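Local coordinates for ABC transporter substrate binding protein (Ribose) (PDB 4WT7), which probably binds a sugar or sugar alcohol for an ABC importer and is seen here holding D-allitol between its two lobes, at residues H44-Q49 with A276-Q281; K76-L81 with L99-P104; Q144-I149 with N176-F181; V156-F161 with A204-I209; L259-A264 with Q309-V314. All coordinates share one frame; numbering follows the deposited sequence.

Interaction 1 of 5, residues H44-Q49 with A276-Q281. With X9X (D-allitol), chain C.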
# COMPACT_ATOMS: atom_id res chain seq x y z
N HIS A 44 10.56 1.41 0.76
CA HIS A 44 10.27 1.17 -0.65
C HIS A 44 9.41 2.27 -1.24
O HIS A 44 9.03 3.20 -0.55
CB HIS A 44 9.57 -0.17 -0.84
CG HIS A 44 8.23 -0.25 -0.19
ND1 HIS A 44 8.09 -0.53 1.16
CD2 HIS A 44 6.98 -0.15 -0.68
CE1 HIS A 44 6.80 -0.56 1.47
NE2 HIS A 44 6.11 -0.34 0.36
N PHE A 45 9.09 2.10 -2.52
CA PHE A 45 8.59 3.19 -3.37
C PHE A 45 7.39 3.93 -2.80
O PHE A 45 7.43 5.15 -2.67
CB PHE A 45 8.21 2.62 -4.74
CG PHE A 45 7.55 3.59 -5.64
CD1 PHE A 45 8.28 4.59 -6.27
CD2 PHE A 45 6.19 3.49 -5.88
CE1 PHE A 45 7.64 5.48 -7.14
CE2 PHE A 45 5.56 4.37 -6.75
CZ PHE A 45 6.28 5.37 -7.36
N PHE A 46 6.34 3.20 -2.48
CA PHE A 46 5.11 3.86 -2.07
C PHE A 46 5.38 4.73 -0.82
O PHE A 46 5.02 5.93 -0.77
CB PHE A 46 4.02 2.83 -1.79
CG PHE A 46 2.72 3.43 -1.35
CD1 PHE A 46 2.50 3.73 -0.03
CD2 PHE A 46 1.72 3.68 -2.27
CE1 PHE A 46 1.31 4.28 0.38
CE2 PHE A 46 0.52 4.23 -1.87
CZ PHE A 46 0.32 4.54 -0.54
N ASP A 47 6.04 4.13 0.16
CA ASP A 47 6.20 4.78 1.45
C ASP A 47 7.09 6.01 1.37
O ASP A 47 6.77 7.04 1.94
CB ASP A 47 6.78 3.81 2.48
CG ASP A 47 5.94 2.58 2.68
OD1 ASP A 47 4.94 2.35 1.95
OD2 ASP A 47 6.30 1.80 3.59
N LEU A 48 8.23 5.87 0.69
CA LEU A 48 9.16 6.98 0.50
C LEU A 48 8.47 8.14 -0.23
O LEU A 48 8.57 9.28 0.20
CB LEU A 48 10.39 6.51 -0.32
CG LEU A 48 11.46 7.59 -0.48
CD1 LEU A 48 11.84 8.16 0.85
CD2 LEU A 48 12.70 7.05 -1.20
N GLN A 49 7.77 7.84 -1.31
CA GLN A 49 7.06 8.87 -2.09
C GLN A 49 6.02 9.69 -1.29
O GLN A 49 5.97 10.92 -1.34
CB GLN A 49 6.35 8.19 -3.23
CG GLN A 49 7.28 7.63 -4.28
CD GLN A 49 7.81 8.72 -5.18
OE1 GLN A 49 7.04 9.45 -5.84
NE2 GLN A 49 9.11 8.89 -5.17
N ALA A 276 2.76 10.07 -4.19
CA ALA A 276 3.07 11.48 -4.03
C ALA A 276 1.75 12.30 -3.95
O ALA A 276 1.61 13.17 -3.09
CB ALA A 276 3.99 11.96 -5.12
N GLU A 277 0.78 11.97 -4.80
CA GLU A 277 -0.52 12.65 -4.72
C GLU A 277 -1.20 12.43 -3.37
O GLU A 277 -1.75 13.35 -2.80
CB GLU A 277 -1.47 12.23 -5.84
CG GLU A 277 -1.11 12.77 -7.20
CD GLU A 277 -1.14 14.30 -7.25
OE1 GLU A 277 -1.94 14.90 -6.51
OE2 GLU A 277 -0.32 14.87 -8.02
N LEU A 278 -1.18 11.20 -2.87
CA LEU A 278 -1.78 10.93 -1.57
C LEU A 278 -1.16 11.79 -0.48
O LEU A 278 -1.87 12.35 0.36
CB LEU A 278 -1.64 9.45 -1.20
CG LEU A 278 -2.70 8.61 -1.88
CD1 LEU A 278 -2.21 7.17 -2.05
CD2 LEU A 278 -4.01 8.69 -1.11
N GLY A 279 0.16 11.88 -0.45
CA GLY A 279 0.84 12.71 0.53
C GLY A 279 0.47 14.18 0.43
O GLY A 279 0.21 14.84 1.44
N ARG A 280 0.45 14.72 -0.79
CA ARG A 280 0.02 16.11 -0.97
C ARG A 280 -1.41 16.32 -0.56
O ARG A 280 -1.74 17.31 0.09
CB ARG A 280 0.23 16.57 -2.42
CG ARG A 280 1.65 17.00 -2.68
CD ARG A 280 1.81 17.67 -4.05
NE ARG A 280 1.54 16.74 -5.14
CZ ARG A 280 2.40 15.82 -5.59
NH1 ARG A 280 3.60 15.68 -5.05
NH2 ARG A 280 2.04 15.03 -6.61
N GLN A 281 -2.28 15.39 -0.90
CA GLN A 281 -3.65 15.50 -0.47
C GLN A 281 -3.77 15.59 1.04
O GLN A 281 -4.51 16.45 1.57
CB GLN A 281 -4.47 14.33 -0.95
CG GLN A 281 -5.93 14.68 -0.98
CD GLN A 281 -6.79 13.48 -1.25
OE1 GLN A 281 -7.51 13.45 -2.25
NE2 GLN A 281 -6.73 12.49 -0.36
OAA X9X C . 1.79 -2.05 4.37
CAG X9X C . 2.51 -2.47 3.26
CAI X9X C . 2.22 -1.83 1.94
OAC X9X C . 0.98 -2.23 1.42
CAK X9X C . 2.42 -0.35 2.00
OAE X9X C . 3.68 -0.16 2.52
CAL X9X C . 2.43 0.28 0.61
OAF X9X C . 3.39 -0.31 -0.20
CAJ X9X C . 1.10 0.40 -0.11
OAD X9X C . 0.70 -0.76 -0.74
CAH X9X C . -0.04 0.96 0.72
OAB X9X C . -1.02 1.66 -0.01
O HOH W 1 4.07 9.02 -6.66
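Phe46 and Leu278 meet nearly at a right angle, Phe46 CZ lying 3.9 Å from Leu278 CD1, where helices 45-60 and 275-290 come together beside the sugar-alcohol pocket of this two-lobed periplasmic binding protein. With CG anti to the backbone N (chi1 180°), the Phe46 ring also reaches D-allitol. The hydroxyl OAB stands over one of its faces, off-centre and 3.2 Å from Phe46 CZ. Two neighbours grip the ligand by polar bonds: His44 NE2 donates almost straight to OAF of the allitol (2.8 Å, 167°), and Asp47 OD1 accepts from its OAE at 2.9 Å. Farther from the ligand, one water spans the helices, donating to Gln49 OE1 and accepting from Ala276 N. Asp47 OD2 forms a salt bridge with Arg72, which should help to hold the carboxylate in place. The contact thus combines directional hydroxyl recognition at one end with a phenylalanine whose ring serves both the ligand and the apolar helix interface.

Interaction 2 of 5, residues K76-L81 with L99-P104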
# COMPACT_ATOMS: atom_id res chain seq x y z
N LYS A 76 9.62 1.90 17.68
CA LYS A 76 10.00 3.25 17.28
C LYS A 76 8.76 4.04 16.83
O LYS A 76 8.66 5.24 17.05
CB LYS A 76 11.05 3.23 16.18
CG LYS A 76 12.40 2.65 16.63
CD LYS A 76 13.41 2.38 15.48
CE LYS A 76 14.26 3.62 15.07
NZ LYS A 76 13.51 4.66 14.19
N LEU A 77 7.79 3.36 16.25
CA LEU A 77 6.62 4.05 15.73
C LEU A 77 5.82 4.62 16.91
O LEU A 77 5.40 5.79 16.90
CB LEU A 77 5.78 3.08 14.93
CG LEU A 77 4.48 3.63 14.33
CD1 LEU A 77 4.72 4.93 13.59
CD2 LEU A 77 3.96 2.55 13.41
N VAL A 78 5.60 3.78 17.91
CA VAL A 78 4.91 4.23 19.11
C VAL A 78 5.71 5.36 19.77
O VAL A 78 5.14 6.37 20.18
CB VAL A 78 4.66 3.04 20.07
CG1 VAL A 78 4.25 3.51 21.45
CG2 VAL A 78 3.62 2.15 19.48
N ALA A 79 7.03 5.19 19.86
CA ALA A 79 7.83 6.12 20.63
C ALA A 79 7.86 7.47 19.95
O ALA A 79 7.88 8.50 20.62
CB ALA A 79 9.23 5.59 20.85
N GLN A 80 7.90 7.49 18.62
CA GLN A 80 7.91 8.76 17.90
C GLN A 80 6.54 9.46 17.92
O GLN A 80 6.47 10.70 17.94
CB GLN A 80 8.45 8.59 16.47
CG GLN A 80 7.49 7.86 15.48
CD GLN A 80 8.19 7.50 14.18
OE1 GLN A 80 9.38 7.26 14.19
NE2 GLN A 80 7.46 7.48 13.06
N LEU A 81 5.45 8.71 17.91
CA LEU A 81 4.14 9.36 18.09
C LEU A 81 4.01 9.99 19.47
O LEU A 81 3.40 11.06 19.61
CB LEU A 81 3.01 8.38 17.84
CG LEU A 81 2.86 8.01 16.37
CD1 LEU A 81 2.11 6.70 16.24
CD2 LEU A 81 2.16 9.13 15.63
N LEU A 99 -2.95 -1.05 12.22
CA LEU A 99 -3.96 -0.26 12.90
C LEU A 99 -3.96 -0.49 14.40
O LEU A 99 -3.95 0.46 15.16
CB LEU A 99 -5.34 -0.51 12.30
CG LEU A 99 -6.45 0.27 12.99
CD1 LEU A 99 -6.25 1.78 12.83
CD2 LEU A 99 -7.81 -0.13 12.45
N THR A 100 -3.95 -1.76 14.84
CA THR A 100 -3.93 -2.00 16.29
C THR A 100 -2.69 -1.46 16.98
O THR A 100 -2.77 -1.10 18.14
CB THR A 100 -4.10 -3.49 16.66
OG1 THR A 100 -3.03 -4.26 16.10
CG2 THR A 100 -5.40 -4.01 16.18
N VAL A 101 -1.56 -1.34 16.28
CA VAL A 101 -0.36 -0.80 16.91
C VAL A 101 -0.47 0.69 17.17
O VAL A 101 -0.10 1.18 18.24
CB VAL A 101 0.88 -0.99 16.03
CG1 VAL A 101 2.09 -0.28 16.63
CG2 VAL A 101 1.18 -2.47 15.87
N ILE A 102 -0.93 1.41 16.17
CA ILE A 102 -0.92 2.86 16.28
C ILE A 102 -2.20 3.43 16.90
O ILE A 102 -2.18 4.50 17.47
CB ILE A 102 -0.66 3.48 14.96
CG1 ILE A 102 -1.59 2.91 13.90
CG2 ILE A 102 0.76 3.18 14.58
CD1 ILE A 102 -1.40 3.55 12.53
N ASP A 103 -3.32 2.73 16.79
CA ASP A 103 -4.60 3.32 17.18
C ASP A 103 -4.61 3.93 18.59
O ASP A 103 -5.18 5.01 18.80
CB ASP A 103 -5.71 2.30 17.01
CG ASP A 103 -6.88 2.82 16.21
OD1 ASP A 103 -6.78 3.93 15.64
OD2 ASP A 103 -7.89 2.10 16.14
N PRO A 104 -4.01 3.25 19.57
CA PRO A 104 -4.04 3.89 20.90
C PRO A 104 -3.35 5.26 20.92
O PRO A 104 -3.70 6.17 21.71
CB PRO A 104 -3.27 2.90 21.78
CG PRO A 104 -3.61 1.53 21.15
CD PRO A 104 -3.63 1.82 19.64
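Leu77, Val78 and Leu81 meet Val101 and Ile102 through aliphatic groups, so no ring or other flat group has a face or edge in the contact between segments 76-81 and 99-104. The ring that Val78 and Leu81 do touch belongs to Trp105, the next residue of helix 99-111. The setting is a Rossmann-like alpha/beta lobe of a type I periplasmic binding protein: helices 74-87 and 99-111 are joined through strand 91-95 and lie side by side against the parallel sheet. Their short segments run almost parallel, at 19°, with axes 9.8 Å apart. On the sheet side, Leu77, Leu81 and Ile102 all touch Gln94 of strand 91-95, and both leucines also reach Ser38 of strand 34-39. Ile102 CG2 is the point shared by both leucines. A chi1 of 50° tucks CG1 in over the main chain and leaves CG2 on the backbone N side, directed at the leucines. Leu81 CD1 approaches Ile102 CG2 to 4.1 Å. Val78 makes a separate, slanting contact along the interface, its CG2 being 4.0 Å from Val101 CG1 and equally far from the carbonyl oxygen Val101 O. The tightest point lies between Leu77 CD2 and Ile102 CG2, which are pressed to 3.5 Å, closer than two methyl carbons usually come.

Interaction 3 of 5, residues Q144-I149 with N176-F181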
# COMPACT_ATOMS: atom_id res chain seq x y z
N GLN A 144 -9.17 -9.36 -12.74
CA GLN A 144 -8.12 -9.53 -13.74
C GLN A 144 -7.49 -10.91 -13.55
O GLN A 144 -7.29 -11.65 -14.51
CB GLN A 144 -7.07 -8.44 -13.61
CG GLN A 144 -5.91 -8.60 -14.62
CD GLN A 144 -6.21 -7.90 -15.91
OE1 GLN A 144 -6.43 -6.70 -15.92
NE2 GLN A 144 -6.22 -8.64 -17.01
N LEU A 145 -7.17 -11.23 -12.31
CA LEU A 145 -6.54 -12.49 -11.97
C LEU A 145 -7.42 -13.65 -12.47
O LEU A 145 -6.95 -14.52 -13.20
CB LEU A 145 -6.25 -12.59 -10.46
CG LEU A 145 -5.51 -13.86 -9.99
CD1 LEU A 145 -4.78 -13.68 -8.67
CD2 LEU A 145 -6.46 -15.02 -9.84
N VAL A 146 -8.70 -13.63 -12.10
CA VAL A 146 -9.64 -14.70 -12.44
C VAL A 146 -9.78 -14.85 -13.97
O VAL A 146 -9.58 -15.95 -14.53
CB VAL A 146 -11.03 -14.46 -11.77
CG1 VAL A 146 -12.11 -15.32 -12.41
CG2 VAL A 146 -10.94 -14.74 -10.27
N SER A 147 -10.11 -13.75 -14.64
CA SER A 147 -10.13 -13.76 -16.11
C SER A 147 -8.83 -14.37 -16.67
O SER A 147 -8.87 -15.31 -17.47
CB SER A 147 -10.41 -12.34 -16.64
OG SER A 147 -10.12 -12.22 -18.03
N ASP A 148 -7.68 -13.91 -16.18
CA ASP A 148 -6.39 -14.36 -16.68
C ASP A 148 -6.17 -15.87 -16.57
O ASP A 148 -5.46 -16.47 -17.41
CB ASP A 148 -5.26 -13.68 -15.91
CG ASP A 148 -4.90 -12.28 -16.43
OD1 ASP A 148 -5.53 -11.76 -17.37
OD2 ASP A 148 -3.96 -11.70 -15.85
N ILE A 149 -6.68 -16.47 -15.51
CA ILE A 149 -6.44 -17.90 -15.29
C ILE A 149 -7.62 -18.76 -15.73
O ILE A 149 -7.67 -19.94 -15.42
CB ILE A 149 -6.06 -18.26 -13.83
CG1 ILE A 149 -7.24 -18.08 -12.87
CG2 ILE A 149 -4.83 -17.49 -13.36
CD1 ILE A 149 -6.97 -18.70 -11.52
N ASN A 176 -13.53 -12.17 -1.85
CA ASN A 176 -14.90 -12.03 -2.23
C ASN A 176 -15.17 -12.20 -3.69
O ASN A 176 -16.27 -12.57 -4.09
CB ASN A 176 -15.44 -10.69 -1.81
CG ASN A 176 -16.91 -10.69 -1.84
OD1 ASN A 176 -17.55 -11.39 -1.05
ND2 ASN A 176 -17.48 -9.95 -2.79
N VAL A 177 -14.18 -11.85 -4.51
CA VAL A 177 -14.32 -12.07 -5.92
C VAL A 177 -14.28 -13.58 -6.19
O VAL A 177 -15.18 -14.10 -6.83
CB VAL A 177 -13.26 -11.31 -6.71
CG1 VAL A 177 -13.23 -11.76 -8.14
CG2 VAL A 177 -13.59 -9.81 -6.65
N ILE A 178 -13.30 -14.30 -5.65
CA ILE A 178 -13.17 -15.72 -6.01
C ILE A 178 -14.25 -16.61 -5.37
O ILE A 178 -14.52 -17.72 -5.83
CB ILE A 178 -11.73 -16.30 -5.73
CG1 ILE A 178 -11.49 -16.57 -4.25
CG2 ILE A 178 -10.66 -15.35 -6.29
CD1 ILE A 178 -10.06 -17.00 -3.93
N LYS A 179 -14.86 -16.13 -4.29
CA LYS A 179 -16.06 -16.80 -3.80
C LYS A 179 -17.08 -17.15 -4.92
O LYS A 179 -17.76 -18.18 -4.85
CB LYS A 179 -16.71 -15.92 -2.75
CG LYS A 179 -17.90 -16.52 -2.15
CD LYS A 179 -18.25 -15.89 -0.83
CE LYS A 179 -19.49 -15.07 -0.94
NZ LYS A 179 -20.13 -14.80 0.40
N TYR A 180 -17.17 -16.31 -5.95
CA TYR A 180 -18.13 -16.50 -7.05
C TYR A 180 -17.52 -17.12 -8.32
O TYR A 180 -18.15 -17.10 -9.38
CB TYR A 180 -18.79 -15.16 -7.37
CG TYR A 180 -19.58 -14.66 -6.20
CD1 TYR A 180 -20.88 -15.07 -6.01
CD2 TYR A 180 -18.98 -13.86 -5.22
CE1 TYR A 180 -21.60 -14.66 -4.90
CE2 TYR A 180 -19.69 -13.45 -4.09
CZ TYR A 180 -21.00 -13.87 -3.93
OH TYR A 180 -21.71 -13.50 -2.83
N PHE A 181 -16.30 -17.64 -8.17
CA PHE A 181 -15.57 -18.42 -9.16
C PHE A 181 -14.86 -19.55 -8.39
O PHE A 181 -13.66 -19.53 -8.18
CB PHE A 181 -14.56 -17.57 -9.90
CG PHE A 181 -15.19 -16.43 -10.63
CD1 PHE A 181 -15.34 -15.22 -10.01
CD2 PHE A 181 -15.66 -16.60 -11.92
CE1 PHE A 181 -15.95 -14.18 -10.65
CE2 PHE A 181 -16.26 -15.57 -12.57
CZ PHE A 181 -16.41 -14.35 -11.93
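Val146 projects from helix 134-148 toward Val177, Ile178 and Phe181, and its CB divides the contact between two methyl groups. CG1, anti to the backbone N (chi1 164°), stands over a face of the Phe181 ring in a CH-pi contact, 3.9 Å from the ring centroid and 17° off its normal. It leans toward the root of the ring, where Phe181 CG is the nearest atom at 3.7 Å. The second branch, CG2, turns to the neighbouring helix and meets Ile178 CG2 at 4.0 Å and, more loosely, Val177 CG1 at 4.3 Å. Helices 134-148 and 165-178 flank strand 153-158 in the chain, forming an alpha-beta-alpha unit in the lobe built on the mixed sheet; Ile178 also touches Val184 and Ile186 of the edge strand 184-186. Phe181 is brought back to Val146 by a type I turn starting at Ile178, closed by the bond from Phe181 N to Ile178 O. Within helix 134-148, Gln144 NE2 donates to Asp148 OD1 (3.2 Å, 166°); that oxygen lies in the plane of the Gln144 amide, while the nitrogen meets it from above the carboxylate plane. The other oxygens of this pair have partners too: Gln144 OE1 binds Asn307, and Asp148 OD2 binds the Tyr248 hydroxyl.

Interaction 4 of 5, residues V156-F161 with A204-I209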
# COMPACT_ATOMS: atom_id res chain seq x y z
N VAL A 156 -1.35 -18.78 -5.04
CA VAL A 156 -0.54 -18.58 -3.87
C VAL A 156 -0.76 -17.13 -3.46
O VAL A 156 -0.74 -16.20 -4.29
CB VAL A 156 0.96 -18.81 -4.16
CG1 VAL A 156 1.79 -18.49 -2.94
CG2 VAL A 156 1.23 -20.25 -4.63
N VAL A 157 -1.00 -16.93 -2.18
CA VAL A 157 -1.41 -15.62 -1.70
C VAL A 157 -0.42 -15.19 -0.63
O VAL A 157 -0.13 -15.98 0.28
CB VAL A 157 -2.82 -15.69 -1.06
CG1 VAL A 157 -2.98 -14.58 -0.08
CG2 VAL A 157 -3.93 -15.66 -2.11
N PHE A 158 0.12 -13.98 -0.75
CA PHE A 158 0.91 -13.33 0.31
C PHE A 158 -0.05 -12.42 1.07
O PHE A 158 -0.61 -11.48 0.49
CB PHE A 158 2.03 -12.45 -0.26
CG PHE A 158 3.30 -13.21 -0.69
CD1 PHE A 158 4.29 -13.54 0.24
CD2 PHE A 158 3.51 -13.53 -2.02
CE1 PHE A 158 5.46 -14.21 -0.16
CE2 PHE A 158 4.67 -14.20 -2.42
CZ PHE A 158 5.65 -14.52 -1.49
N ASN A 159 -0.24 -12.68 2.37
CA ASN A 159 -1.21 -11.93 3.16
C ASN A 159 -0.61 -11.67 4.53
O ASN A 159 -1.13 -12.13 5.54
CB ASN A 159 -2.52 -12.72 3.23
CG ASN A 159 -3.63 -11.99 4.00
OD1 ASN A 159 -3.68 -10.76 4.07
ND2 ASN A 159 -4.52 -12.77 4.60
N GLY A 160 0.52 -10.94 4.55
CA GLY A 160 1.26 -10.71 5.78
C GLY A 160 1.03 -9.34 6.40
O GLY A 160 1.63 -8.99 7.41
N PHE A 161 0.18 -8.54 5.78
CA PHE A 161 -0.10 -7.21 6.30
C PHE A 161 -1.60 -6.95 6.44
O PHE A 161 -2.09 -5.83 6.17
CB PHE A 161 0.59 -6.14 5.45
CG PHE A 161 2.11 -6.22 5.52
CD1 PHE A 161 2.81 -7.05 4.66
CD2 PHE A 161 2.81 -5.49 6.47
CE1 PHE A 161 4.18 -7.13 4.74
CE2 PHE A 161 4.18 -5.57 6.56
CZ PHE A 161 4.87 -6.40 5.69
N ALA A 204 12.49 -16.49 -1.83
CA ALA A 204 12.75 -17.75 -1.13
C ALA A 204 11.45 -18.52 -0.86
O ALA A 204 11.38 -19.73 -1.07
CB ALA A 204 13.49 -17.46 0.21
N GLN A 205 10.41 -17.82 -0.41
CA GLN A 205 9.13 -18.46 -0.13
C GLN A 205 8.48 -19.05 -1.38
O GLN A 205 8.00 -20.20 -1.38
CB GLN A 205 8.18 -17.46 0.54
CG GLN A 205 8.60 -17.08 1.95
CD GLN A 205 7.40 -16.62 2.76
OE1 GLN A 205 6.51 -17.41 3.03
NE2 GLN A 205 7.36 -15.35 3.10
N VAL A 206 8.49 -18.27 -2.46
CA VAL A 206 7.96 -18.76 -3.72
C VAL A 206 8.84 -19.91 -4.21
O VAL A 206 8.32 -20.96 -4.62
CB VAL A 206 7.86 -17.65 -4.78
CG1 VAL A 206 7.44 -18.22 -6.14
CG2 VAL A 206 6.88 -16.60 -4.34
N THR A 207 10.16 -19.75 -4.17
CA THR A 207 11.03 -20.86 -4.59
C THR A 207 10.68 -22.13 -3.82
O THR A 207 10.59 -23.22 -4.39
CB THR A 207 12.50 -20.58 -4.36
OG1 THR A 207 12.90 -19.46 -5.15
CG2 THR A 207 13.35 -21.79 -4.79
N ALA A 208 10.49 -22.02 -2.51
CA ALA A 208 10.22 -23.23 -1.76
C ALA A 208 8.84 -23.76 -2.12
O ALA A 208 8.65 -24.99 -2.17
CB ALA A 208 10.39 -23.02 -0.25
N ILE A 209 7.87 -22.89 -2.42
CA ILE A 209 6.53 -23.39 -2.70
C ILE A 209 6.42 -24.04 -4.09
O ILE A 209 5.67 -25.00 -4.27
CB ILE A 209 5.41 -22.33 -2.51
CG1 ILE A 209 4.18 -23.00 -1.89
CG2 ILE A 209 5.01 -21.71 -3.81
CD1 ILE A 209 2.95 -22.12 -1.86
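Strand residues 156-158 and helix residues 204-209 run in nearly opposite directions, at 159° with axes 11.0 Å apart, and the gap is filled by Val156 and Phe158 meeting Gln205, Val206 and Ile209. The ends of Val156 and Ile209 meet head to head: Ile209 CD1 lies 3.8 Å from Val156 CG2 and 4.0 Å from Val156 CG1, fitting against both valine branches. Phe158 presents its edge to the helix; a chi1 of -81° sets CG opposite the carbonyl carbon and carries the ring end closer to the helix than CB alone would suggest. Its CZ is 3.7 Å from Val206 CG2, near the ring plane, with the two side chains crossing at about a right angle. This is the helix of a beta-alpha-beta crossover: helix 198-212 leads from strand 184-186 to strand 221-224 and passes over strand 153-158, which lies between them in the sheet. Val157, on the other face of the strand, instead touches Tyr171 and Leu174 of helix 165-178. Gln205 NE2 lies at the Phe158 ring edge, near its plane, 3.9 Å from Phe158 CE1, the amide turned 83° from the ring. That nitrogen is hydrogen-bonded to Asp201 OD2 and the carbonyl oxygen of Arg192.

Interaction 5 of 5, residues L259-A264 with Q309-V314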
# COMPACT_ATOMS: atom_id res chain seq x y z
N LEU A 259 8.43 -4.75 -15.31
CA LEU A 259 8.25 -6.19 -15.48
C LEU A 259 6.92 -6.51 -16.20
O LEU A 259 6.87 -7.33 -17.13
CB LEU A 259 8.32 -6.94 -14.14
CG LEU A 259 9.65 -7.01 -13.38
CD1 LEU A 259 9.52 -7.91 -12.19
CD2 LEU A 259 10.81 -7.51 -14.24
N VAL A 260 5.85 -5.85 -15.77
CA VAL A 260 4.55 -6.02 -16.41
C VAL A 260 4.69 -5.73 -17.92
O VAL A 260 4.03 -6.36 -18.76
CB VAL A 260 3.50 -5.08 -15.77
CG1 VAL A 260 2.22 -5.02 -16.60
CG2 VAL A 260 3.21 -5.49 -14.35
N ALA A 261 5.53 -4.77 -18.28
CA ALA A 261 5.66 -4.35 -19.69
C ALA A 261 6.48 -5.35 -20.53
O ALA A 261 6.48 -5.32 -21.76
CB ALA A 261 6.32 -3.02 -19.74
N ASP A 262 7.22 -6.22 -19.86
CA ASP A 262 8.07 -7.18 -20.54
C ASP A 262 7.26 -8.44 -20.86
O ASP A 262 6.79 -9.12 -19.93
CB ASP A 262 9.27 -7.54 -19.67
CG ASP A 262 10.15 -8.60 -20.29
OD1 ASP A 262 9.72 -9.26 -21.24
OD2 ASP A 262 11.28 -8.78 -19.79
N PRO A 263 7.05 -8.73 -22.16
CA PRO A 263 6.19 -9.88 -22.50
C PRO A 263 6.70 -11.21 -21.93
O PRO A 263 5.91 -12.14 -21.74
CB PRO A 263 6.20 -9.89 -24.05
CG PRO A 263 7.28 -8.94 -24.47
CD PRO A 263 7.50 -7.98 -23.35
N ALA A 264 7.99 -11.29 -21.66
CA ALA A 264 8.61 -12.54 -21.23
C ALA A 264 8.58 -12.69 -19.70
O ALA A 264 9.02 -13.71 -19.15
CB ALA A 264 10.03 -12.61 -21.75
N GLN A 309 -1.20 -5.14 -21.50
CA GLN A 309 -1.67 -4.20 -22.51
C GLN A 309 -1.69 -2.73 -22.06
O GLN A 309 -1.39 -1.84 -22.85
CB GLN A 309 -3.08 -4.57 -22.99
CG GLN A 309 -3.14 -5.85 -23.81
CD GLN A 309 -2.61 -7.08 -23.06
OE1 GLN A 309 -2.97 -7.33 -21.89
NE2 GLN A 309 -1.76 -7.86 -23.73
N THR A 310 -2.08 -2.46 -20.82
CA THR A 310 -2.28 -1.08 -20.42
C THR A 310 -1.08 -0.41 -19.75
O THR A 310 -1.14 0.77 -19.49
CB THR A 310 -3.46 -0.98 -19.45
OG1 THR A 310 -3.18 -1.77 -18.28
CG2 THR A 310 -4.75 -1.45 -20.13
N VAL A 311 -0.01 -1.14 -19.48
CA VAL A 311 1.07 -0.58 -18.68
C VAL A 311 1.67 0.68 -19.32
O VAL A 311 1.92 1.65 -18.63
CB VAL A 311 2.15 -1.62 -18.31
CG1 VAL A 311 2.77 -2.24 -19.57
CG2 VAL A 311 3.22 -0.97 -17.44
N ASN A 312 1.88 0.68 -20.63
CA ASN A 312 2.36 1.89 -21.28
C ASN A 312 1.50 3.11 -20.96
O ASN A 312 2.00 4.12 -20.51
CB ASN A 312 2.44 1.70 -22.80
CG ASN A 312 3.00 2.92 -23.51
OD1 ASN A 312 4.14 3.30 -23.28
ND2 ASN A 312 2.20 3.55 -24.37
N GLU A 313 0.20 3.05 -21.20
CA GLU A 313 -0.60 4.23 -20.97
C GLU A 313 -0.71 4.55 -19.48
O GLU A 313 -0.83 5.70 -19.12
CB GLU A 313 -1.97 4.15 -21.63
CG GLU A 313 -2.77 2.92 -21.26
CD GLU A 313 -4.20 2.98 -21.81
OE1 GLU A 313 -4.82 4.08 -21.73
OE2 GLU A 313 -4.67 1.93 -22.32
N VAL A 314 -0.64 3.53 -18.63
CA VAL A 314 -0.54 3.77 -17.19
C VAL A 314 0.80 4.41 -16.83
O VAL A 314 0.84 5.43 -16.16
CB VAL A 314 -0.74 2.48 -16.39
CG1 VAL A 314 -0.69 2.76 -14.89
CG2 VAL A 314 -2.08 1.87 -16.75
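The C-terminal end of helix 254-260 and the residues after it pack against the start of the C-terminal helix 311-318, on the lobe of the binding-protein fold that carries the mixed sheet, through Val260, Ala261 and Val311. Val311 makes the contacts on its side. At chi1 58° its CG1 is flanked by both main-chain neighbours of CA, and from there it touches Ala261 CA and Ala261 CB, each at 3.6 Å. Val260 and Val311 lie alongside each other, pointing opposite ways, with Val260 CG1 3.8 Å from Val311 CB. Val311 also rests on Ala306 of strand 304-307, and Val260 on Asp270 of strand 267-272, so both valines back onto adjacent strands of the sheet. Polar ties run alongside: Lys308 NZ is hydrogen-bonded to the carbonyl oxygens of Val260 and Asp262. Past the helix the chain bends in an Asx turn, in which Ala264 N donates to Asp262 OD1 at 2.7 Å (155°), meeting the oxygen from above the carboxylate plane.

How the interactions relate
Interactions 1 and 2 belong to the lobe with the parallel sheet, interactions 3, 4 and 5 to the lobe with the mixed sheet, and D-allitol lies between them. Interaction 1 touches the ligand; the side chains of Leu77 in interaction 2 and Phe158 in interaction 4 are each about 10 Å from it. Trp226 of the pocket links the lobes, its ring meeting both His44 of interaction 1 and Phe161 of segment 156-161. Helix 165-178 of interaction 3 and helix 198-212 of interaction 4 lie on opposite faces of strand 153-158; the two centres are 19 Å apart. Asn307 bonds Gln144 and Thr310, joining segments of interactions 3 and 5. Interactions 2 and 5 are farthest apart, with centres 38 Å from each other.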